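Local coordinates for uncharacterized protein (Parabacteroides merdae, PDB 4R7F), which is of unknown function but builds immunoglobulin-like beta-sandwich domains, one of them resembling the first domain of type 9 secretion system plug proteins, at residues P247-R259 with Y290-L302. Residues are numbered along the deposited sequence; the frame is centred on the assembly and turned at random.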
ATOM      1  N   PRO A 247      15.710 -36.359  15.008  1.00 36.52           N
ATOM      2  CA  PRO A 247      15.309 -36.415  13.598  1.00 36.41           C
ATOM      3  C   PRO A 247      15.193 -35.088  12.866  1.00 42.26           C
ATOM      4  O   PRO A 247      14.703 -35.072  11.736  1.00 42.31           O
ATOM      5  CB  PRO A 247      13.925 -37.058  13.671  1.00 37.79           C
ATOM      6  CG  PRO A 247      13.376 -36.588  14.975  1.00 36.65           C
ATOM      7  CD  PRO A 247      14.532 -36.282  15.894  1.00 38.66           C
ATOM      8  N   TYR A 248      15.662 -33.998  13.478  1.00 39.91           N
ATOM      9  CA  TYR A 248      15.351 -32.638  12.983  1.00 34.44           C
ATOM     10  C   TYR A 248      16.570 -31.817  12.645  1.00 35.88           C
ATOM     11  O   TYR A 248      17.620 -31.875  13.322  1.00 32.03           O
ATOM     12  CB  TYR A 248      14.614 -31.823  14.052  1.00 32.17           C
ATOM     13  CG  TYR A 248      13.252 -32.328  14.527  1.00 32.01           C
ATOM     14  CD1 TYR A 248      12.163 -32.431  13.656  1.00 40.62           C
ATOM     15  CD2 TYR A 248      13.046 -32.634  15.868  1.00 30.84           C
ATOM     16  CE1 TYR A 248      10.908 -32.851  14.116  1.00 42.67           C
ATOM     17  CE2 TYR A 248      11.802 -33.055  16.330  1.00 39.94           C
ATOM     18  CZ  TYR A 248      10.739 -33.170  15.459  1.00 41.24           C
ATOM     19  OH  TYR A 248       9.529 -33.603  15.956  1.00 42.21           O
ATOM     20  N   TYR A 249      16.426 -31.007  11.613  1.00 35.07           N
ATOM     21  CA  TYR A 249      17.352 -29.884  11.434  1.00 40.43           C
ATOM     22  C   TYR A 249      17.009 -28.798  12.436  1.00 32.83           C
ATOM     23  O   TYR A 249      15.851 -28.615  12.774  1.00 38.40           O
ATOM     24  CB  TYR A 249      17.270 -29.309  10.024  1.00 37.77           C
ATOM     25  CG  TYR A 249      17.925 -30.195   9.026  1.00 37.60           C
ATOM     26  CD1 TYR A 249      19.292 -30.119   8.805  1.00 46.53           C
ATOM     27  CD2 TYR A 249      17.186 -31.127   8.307  1.00 43.12           C
ATOM     28  CE1 TYR A 249      19.907 -30.941   7.889  1.00 44.11           C
ATOM     29  CE2 TYR A 249      17.798 -31.951   7.381  1.00 42.55           C
ATOM     30  CZ  TYR A 249      19.158 -31.861   7.183  1.00 45.00           C
ATOM     31  OH  TYR A 249      19.780 -32.682   6.253  1.00 58.28           O
ATOM     32  N   ASN A 250      18.031 -28.104  12.905  1.00 35.32           N
ATOM     33  CA  ASN A 250      17.911 -27.071  13.913  1.00 38.00           C
ATOM     34  C   ASN A 250      18.469 -25.786  13.349  1.00 40.72           C
ATOM     35  O   ASN A 250      19.628 -25.722  12.925  1.00 35.95           O
ATOM     36  CB  ASN A 250      18.700 -27.431  15.182  1.00 35.84           C
ATOM     37  CG  ASN A 250      17.958 -28.417  16.081  1.00 36.36           C
ATOM     38  OD1 ASN A 250      17.458 -28.044  17.129  1.00 39.93           O
ATOM     39  ND2 ASN A 250      17.890 -29.685  15.672  1.00 43.53           N
ATOM     40  N   VAL A 251      17.638 -24.764  13.356  1.00 31.44           N
ATOM     41  CA  VAL A 251      18.049 -23.444  12.944  1.00 34.30           C
ATOM     42  C   VAL A 251      18.372 -22.534  14.118  1.00 35.63           C
ATOM     43  O   VAL A 251      17.468 -22.123  14.840  1.00 37.58           O
ATOM     44  CB  VAL A 251      16.955 -22.776  12.142  1.00 29.31           C
ATOM     45  CG1 VAL A 251      17.476 -21.447  11.594  1.00 39.23           C
ATOM     46  CG2 VAL A 251      16.470 -23.717  11.043  1.00 32.76           C
ATOM     47  N   GLU A 252      19.653 -22.199  14.289  1.00 38.20           N
ATOM     48  CA  GLU A 252      20.055 -21.236  15.303  1.00 39.50           C
ATOM     49  C   GLU A 252      19.949 -19.847  14.686  1.00 40.66           C
ATOM     50  O   GLU A 252      20.689 -19.511  13.767  1.00 34.95           O
ATOM     51  CB  GLU A 252      21.478 -21.515  15.809  1.00 42.08           C
ATOM     52  CG  GLU A 252      21.787 -20.895  17.178  1.00 64.90           C
ATOM     53  CD  GLU A 252      23.257 -20.477  17.348  1.00 75.37           C
ATOM     54  OE1 GLU A 252      24.077 -20.871  16.498  1.00 67.37           O
ATOM     55  OE2 GLU A 252      23.602 -19.755  18.321  1.00 63.32           O
ATOM     56  N   LEU A 253      19.001 -19.051  15.170  1.00 40.12           N
ATOM     57  CA  LEU A 253      18.863 -17.705  14.706  1.00 32.54           C
ATOM     58  C   LEU A 253      19.928 -16.875  15.399  1.00 30.68           C
ATOM     59  O   LEU A 253      20.341 -17.166  16.525  1.00 31.31           O
ATOM     60  CB  LEU A 253      17.489 -17.121  15.048  1.00 32.24           C
ATOM     61  CG  LEU A 253      16.241 -17.726  14.439  1.00 36.32           C
ATOM     62  CD1 LEU A 253      14.961 -17.023  14.912  1.00 41.35           C
ATOM     63  CD2 LEU A 253      16.339 -17.617  12.964  1.00 29.27           C
HETATM   64  N   MSE A 254      20.356 -15.835  14.701  1.00 30.00           N
HETATM   65  CA  MSE A 254      21.232 -14.828  15.254  1.00 32.94           C
HETATM   66  C   MSE A 254      20.554 -14.218  16.439  1.00 33.45           C
HETATM   67  O   MSE A 254      19.322 -14.233  16.560  1.00 30.72           O
HETATM   68  CB  MSE A 254      21.480 -13.749  14.211  1.00 34.50           C
HETATM   69  CG  MSE A 254      22.413 -14.252  13.096  1.00 35.76           C
HETATM   70 SE   MSE A 254      22.621 -12.795  11.789  0.75 39.28          SE
HETATM   71  CE  MSE A 254      23.925 -13.764  10.663  1.00 57.63           C
ATOM     72  N   THR A 255      21.374 -13.701  17.337  1.00 31.60           N
ATOM     73  CA  THR A 255      20.912 -13.181  18.601  1.00 35.11           C
ATOM     74  C   THR A 255      20.165 -11.871  18.390  1.00 35.37           C
ATOM     75  O   THR A 255      20.579 -11.026  17.599  1.00 30.26           O
ATOM     76  CB  THR A 255      22.089 -13.022  19.572  1.00 33.48           C
ATOM     77  OG1 THR A 255      22.619 -14.321  19.821  1.00 41.61           O
ATOM     78  CG2 THR A 255      21.652 -12.416  20.908  1.00 36.93           C
ATOM     79  N   ASP A 256      19.038 -11.749  19.077  1.00 30.84           N
ATOM     80  CA  ASP A 256      18.244 -10.533  19.028  1.00 33.27           C
ATOM     81  C   ASP A 256      18.528  -9.696  20.263  1.00 30.69           C
ATOM     82  O   ASP A 256      18.824 -10.261  21.306  1.00 32.04           O
ATOM     83  CB  ASP A 256      16.749 -10.876  18.956  1.00 29.32           C
ATOM     84  CG  ASP A 256      16.357 -11.560  17.650  1.00 34.66           C
ATOM     85  OD1 ASP A 256      16.883 -11.130  16.610  1.00 39.47           O
ATOM     86  OD2 ASP A 256      15.483 -12.479  17.654  1.00 36.25           O
ATOM     87  N   TYR A 257      18.394  -8.368  20.131  1.00 29.65           N
ATOM     88  CA  TYR A 257      18.648  -7.430  21.211  1.00 32.51           C
ATOM     89  C   TYR A 257      17.469  -6.467  21.282  1.00 36.77           C
ATOM     90  O   TYR A 257      16.745  -6.321  20.313  1.00 32.24           O
ATOM     91  CB  TYR A 257      19.985  -6.668  20.985  1.00 34.94           C
ATOM     92  CG  TYR A 257      21.221  -7.582  20.854  1.00 30.99           C
ATOM     93  CD1 TYR A 257      21.600  -8.104  19.620  1.00 36.84           C
ATOM     94  CD2 TYR A 257      21.973  -7.931  21.965  1.00 37.01           C
ATOM     95  CE1 TYR A 257      22.685  -8.954  19.497  1.00 37.50           C
ATOM     96  CE2 TYR A 257      23.067  -8.766  21.863  1.00 36.93           C
ATOM     97  CZ  TYR A 257      23.414  -9.275  20.623  1.00 40.30           C
ATOM     98  OH  TYR A 257      24.463 -10.133  20.506  1.00 41.82           O
ATOM     99  N   ARG A 258      17.273  -5.835  22.440  1.00 36.81           N
ATOM    100  CA  ARG A 258      16.299  -4.749  22.577  1.00 39.19           C
ATOM    101  C   ARG A 258      16.573  -3.676  21.533  1.00 37.02           C
ATOM    102  O   ARG A 258      17.710  -3.392  21.225  1.00 35.93           O
ATOM    103  CB  ARG A 258      16.299  -4.170  23.991  1.00 34.81           C
ATOM    104  CG  ARG A 258      15.758  -5.190  24.991  1.00 45.84           C
ATOM    105  CD  ARG A 258      15.702  -4.733  26.443  1.00 44.62           C
ATOM    106  NE  ARG A 258      14.769  -3.627  26.656  1.00 60.46           N
ATOM    107  CZ  ARG A 258      14.403  -3.137  27.846  1.00 56.12           C
ATOM    108  NH1 ARG A 258      14.883  -3.656  28.970  1.00 51.99           N
ATOM    109  NH2 ARG A 258      13.531  -2.129  27.918  1.00 41.19           N
ATOM    110  N   ARG A 259      15.504  -3.141  20.948  1.00 38.12           N
ATOM    111  CA  ARG A 259      15.602  -2.123  19.906  1.00 33.76           C
ATOM    112  C   ARG A 259      14.949  -0.811  20.343  1.00 32.66           C
ATOM    113  O   ARG A 259      14.768   0.081  19.539  1.00 35.75           O
ATOM    114  CB  ARG A 259      14.924  -2.619  18.615  1.00 34.45           C
ATOM    115  CG  ARG A 259      15.667  -3.751  17.942  1.00 35.26           C
ATOM    116  CD  ARG A 259      15.153  -4.063  16.550  1.00 32.52           C
ATOM    117  NE  ARG A 259      13.757  -4.487  16.613  1.00 36.44           N
ATOM    118  CZ  ARG A 259      12.919  -4.516  15.586  1.00 26.63           C
ATOM    119  NH1 ARG A 259      13.326  -4.160  14.395  1.00 27.90           N
ATOM    120  NH2 ARG A 259      11.661  -4.906  15.754  1.00 32.62           N
ATOM    121  N   TYR A 290       9.984 -29.185   8.304  1.00 37.58           N
ATOM    122  CA  TYR A 290       9.763 -28.594   9.619  1.00 32.05           C
ATOM    123  C   TYR A 290      11.078 -28.745  10.340  1.00 30.34           C
ATOM    124  O   TYR A 290      11.568 -29.862  10.493  1.00 37.06           O
ATOM    125  CB  TYR A 290       8.636 -29.315  10.435  1.00 34.47           C
ATOM    126  CG  TYR A 290       7.207 -28.821  10.144  1.00 30.40           C
ATOM    127  CD1 TYR A 290       6.444 -29.362   9.110  1.00 32.14           C
ATOM    128  CD2 TYR A 290       6.649 -27.802  10.871  1.00 30.84           C
ATOM    129  CE1 TYR A 290       5.168 -28.905   8.828  1.00 31.13           C
ATOM    130  CE2 TYR A 290       5.371 -27.328  10.595  1.00 34.92           C
ATOM    131  CZ  TYR A 290       4.634 -27.871   9.583  1.00 33.04           C
ATOM    132  OH  TYR A 290       3.375 -27.381   9.342  1.00 34.91           O
ATOM    133  N   TYR A 291      11.631 -27.619  10.795  1.00 32.75           N
ATOM    134  CA  TYR A 291      12.891 -27.579  11.515  1.00 32.68           C
ATOM    135  C   TYR A 291      12.607 -27.002  12.899  1.00 33.84           C
ATOM    136  O   TYR A 291      11.612 -26.312  13.093  1.00 37.02           O
ATOM    137  CB  TYR A 291      13.919 -26.703  10.783  1.00 35.31           C
ATOM    138  CG  TYR A 291      14.379 -27.177   9.392  1.00 39.81           C
ATOM    139  CD1 TYR A 291      13.979 -28.406   8.843  1.00 39.65           C
ATOM    140  CD2 TYR A 291      15.232 -26.386   8.627  1.00 36.51           C
ATOM    141  CE1 TYR A 291      14.411 -28.811   7.579  1.00 39.44           C
ATOM    142  CE2 TYR A 291      15.675 -26.796   7.375  1.00 40.66           C
ATOM    143  CZ  TYR A 291      15.268 -28.009   6.853  1.00 41.47           C
ATOM    144  OH  TYR A 291      15.702 -28.399   5.600  1.00 44.31           O
ATOM    145  N   ILE A 292      13.463 -27.298  13.868  1.00 34.13           N
ATOM    146  CA  ILE A 292      13.381 -26.651  15.165  1.00 34.94           C
ATOM    147  C   ILE A 292      14.064 -25.312  15.041  1.00 39.79           C
ATOM    148  O   ILE A 292      15.264 -25.259  14.785  1.00 31.95           O
ATOM    149  CB  ILE A 292      14.132 -27.404  16.266  1.00 41.11           C
ATOM    150  CG1 ILE A 292      13.617 -28.825  16.421  1.00 37.21           C
ATOM    151  CG2 ILE A 292      13.988 -26.675  17.594  1.00 34.57           C
ATOM    152  CD1 ILE A 292      12.192 -28.873  16.877  1.00 43.82           C
ATOM    153  N   VAL A 293      13.321 -24.224  15.225  1.00 28.40           N
ATOM    154  CA  VAL A 293      13.955 -22.908  15.178  1.00 27.45           C
ATOM    155  C   VAL A 293      14.192 -22.353  16.573  1.00 26.03           C
ATOM    156  O   VAL A 293      13.299 -22.370  17.391  1.00 28.63           O
ATOM    157  CB  VAL A 293      13.138 -21.951  14.338  1.00 28.40           C
ATOM    158  CG1 VAL A 293      13.833 -20.611  14.227  1.00 29.23           C
ATOM    159  CG2 VAL A 293      12.886 -22.586  12.975  1.00 27.52           C
ATOM    160  N   HIS A 294      15.411 -21.849  16.811  1.00 30.05           N
ATOM    161  CA  HIS A 294      15.835 -21.380  18.107  1.00 31.09           C
ATOM    162  C   HIS A 294      15.940 -19.879  18.121  1.00 31.32           C
ATOM    163  O   HIS A 294      16.753 -19.299  17.383  1.00 29.73           O
ATOM    164  CB  HIS A 294      17.202 -21.941  18.502  1.00 29.69           C
ATOM    165  CG  HIS A 294      17.245 -23.425  18.572  1.00 28.37           C
ATOM    166  ND1 HIS A 294      17.106 -24.122  19.752  1.00 32.72           N
ATOM    167  CD2 HIS A 294      17.402 -24.354  17.603  1.00 31.98           C
ATOM    168  CE1 HIS A 294      17.167 -25.413  19.505  1.00 27.92           C
ATOM    169  NE2 HIS A 294      17.326 -25.581  18.208  1.00 32.74           N
ATOM    170  N   PHE A 295      15.142 -19.267  18.997  1.00 28.57           N
ATOM    171  CA  PHE A 295      15.115 -17.808  19.154  1.00 29.77           C
ATOM    172  C   PHE A 295      15.850 -17.441  20.414  1.00 30.21           C
ATOM    173  O   PHE A 295      15.690 -18.120  21.429  1.00 32.96           O
ATOM    174  CB  PHE A 295      13.689 -17.294  19.310  1.00 33.12           C
ATOM    175  CG  PHE A 295      12.828 -17.470  18.091  1.00 31.63           C
ATOM    176  CD1 PHE A 295      12.263 -18.691  17.800  1.00 25.81           C
ATOM    177  CD2 PHE A 295      12.533 -16.398  17.287  1.00 32.43           C
ATOM    178  CE1 PHE A 295      11.442 -18.833  16.713  1.00 26.61           C
ATOM    179  CE2 PHE A 295      11.724 -16.542  16.186  1.00 27.48           C
ATOM    180  CZ  PHE A 295      11.173 -17.758  15.902  1.00 28.12           C
ATOM    181  N   THR A 296      16.590 -16.339  20.355  1.00 26.71           N
ATOM    182  CA  THR A 296      17.364 -15.854  21.473  1.00 30.56           C
ATOM    183  C   THR A 296      17.219 -14.360  21.578  1.00 27.78           C
ATOM    184  O   THR A 296      17.491 -13.665  20.598  1.00 33.93           O
ATOM    185  CB  THR A 296      18.863 -16.192  21.286  1.00 34.53           C
ATOM    186  OG1 THR A 296      19.023 -17.614  21.248  1.00 39.05           O
ATOM    187  CG2 THR A 296      19.651 -15.685  22.432  1.00 37.59           C
ATOM    188  N   LEU A 297      16.786 -13.864  22.746  1.00 28.19           N
ATOM    189  CA  LEU A 297      16.758 -12.427  23.027  1.00 27.08           C
ATOM    190  C   LEU A 297      17.656 -12.118  24.210  1.00 29.96           C
ATOM    191  O   LEU A 297      17.328 -12.456  25.328  1.00 32.24           O
ATOM    192  CB  LEU A 297      15.331 -11.935  23.289  1.00 29.21           C
ATOM    193  CG  LEU A 297      15.176 -10.479  23.777  1.00 36.31           C
ATOM    194  CD1 LEU A 297      15.663  -9.490  22.725  1.00 33.63           C
ATOM    195  CD2 LEU A 297      13.744 -10.175  24.166  1.00 29.07           C
ATOM    196  N   ALA A 298      18.797 -11.477  23.951  1.00 31.91           N
ATOM    197  CA  ALA A 298      19.800 -11.198  24.991  1.00 33.07           C
ATOM    198  C   ALA A 298      19.531  -9.874  25.685  1.00 31.64           C
ATOM    199  O   ALA A 298      19.747  -8.843  25.127  1.00 30.08           O
ATOM    200  CB  ALA A 298      21.207 -11.190  24.411  1.00 26.54           C
ATOM    201  N   CYS A 299      19.039  -9.928  26.912  1.00 34.81           N
ATOM    202  CA  CYS A 299      18.857  -8.760  27.726  1.00 33.21           C
ATOM    203  C   CYS A 299      18.656  -9.297  29.087  1.00 37.25           C
ATOM    204  O   CYS A 299      18.498 -10.531  29.260  1.00 35.90           O
ATOM    205  CB  CYS A 299      17.670  -7.916  27.274  1.00 31.95           C
ATOM    206  SG  CYS A 299      16.103  -8.777  27.209  1.00 36.73           S
ATOM    207  N   ASP A 300      18.714  -8.392  30.054  1.00 30.78           N
ATOM    208  CA  ASP A 300      18.409  -8.720  31.445  1.00 32.57           C
ATOM    209  C   ASP A 300      16.941  -9.010  31.493  1.00 37.55           C
ATOM    210  O   ASP A 300      16.215  -8.479  30.652  1.00 34.43           O
ATOM    211  CB  ASP A 300      18.677  -7.506  32.323  1.00 37.94           C
ATOM    212  CG  ASP A 300      20.163  -7.324  32.636  1.00 40.58           C
ATOM    213  OD1 ASP A 300      21.007  -8.224  32.333  1.00 46.74           O
ATOM    214  OD2 ASP A 300      20.466  -6.289  33.239  1.00 41.87           O
ATOM    215  N   PRO A 301      16.486  -9.835  32.459  1.00 28.77           N
ATOM    216  CA  PRO A 301      15.060 -10.100  32.437  1.00 32.17           C
ATOM    217  C   PRO A 301      14.266  -8.851  32.832  1.00 35.95           C
ATOM    218  O   PRO A 301      14.659  -8.106  33.737  1.00 36.05           O
ATOM    219  CB  PRO A 301      14.890 -11.212  33.466  1.00 31.64           C
ATOM    220  CG  PRO A 301      15.941 -10.904  34.491  1.00 31.35           C
ATOM    221  CD  PRO A 301      17.127 -10.404  33.662  1.00 30.16           C
ATOM    222  N   LEU A 302      13.152  -8.645  32.144  1.00 33.41           N
ATOM    223  CA  LEU A 302      12.276  -7.551  32.423  1.00 32.29           C
ATOM    224  C   LEU A 302      11.369  -7.901  33.589  1.00 35.46           C
ATOM    225  O   LEU A 302      10.696  -8.931  33.571  1.00 37.22           O
ATOM    226  CB  LEU A 302      11.429  -7.186  31.202  1.00 36.53           C
ATOM    227  CG  LEU A 302      12.113  -6.424  30.073  1.00 35.58           C
ATOM    228  CD1 LEU A 302      13.149  -7.303  29.416  1.00 45.96           C
ATOM    229  CD2 LEU A 302      11.073  -6.042  29.021  1.00 43.67           C
TER
HETATM  230  O   HOH W   1      13.971 -31.469  10.380  1.00 35.32           O
HETATM  231  O   HOH W   2      18.919 -18.215  18.523  1.00 36.09           O
HETATM  232  O   HOH W   3      16.854 -15.035  17.848  1.00 33.54           O
HETATM  233  O   HOH W   4      19.232  -6.342  24.507  1.00 36.22           O
HETATM  234  O   HOH W   5      16.454  -5.860  29.874  1.00 39.40           O
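Strands 248-253 and 290-298 are parallel neighbours in a mixed sheet of an immunoglobulin-like beta-sandwich protein, and they illustrate how one sheet pairing can differ in chemistry between its two faces. Backbone bonds alternate, Val-251 N to Ile-292 O (2.8 Å) being followed by His-294 N to Val-251 O. One face combines a side-chain hydrogen bond with the packing of Ile-292 CG1 against Tyr-248 CD2 (3.9 Å). The proton of His-294 NE2 points almost straight (173°) at a lone pair of Asn-250 OD1, 2.7 Å away, and with amide and ring planes 25° apart this bond probably fixes the rotation of both groups. The other face is apolar. Leu-253 CD1 sits over the Phe-295 ring, 3.7 Å from its centroid, and Met-227 of strand 225-228 packs against both residues. Tyr-249 CB stands over the centre of the Tyr-291 ring, 3.5 Å from its centroid, while Val-251 CG2 meets that ring's edge at CD2. Tyr-291 CG lies anti to its carbonyl carbon (chi1 -64°), which brings the ring under Tyr-249. With an alanine here, a gap would probably open beneath Tyr-249 CB and beside Val-251 CG2. Beyond Leu-253 the register slips by one residue, and water 2 bridges Leu-253 O, Thr-296 OG1 and His-294 O, the last already bonded by Leu-253 N. Water thus takes over at the slip, keeping the two paired runs joined through solvent.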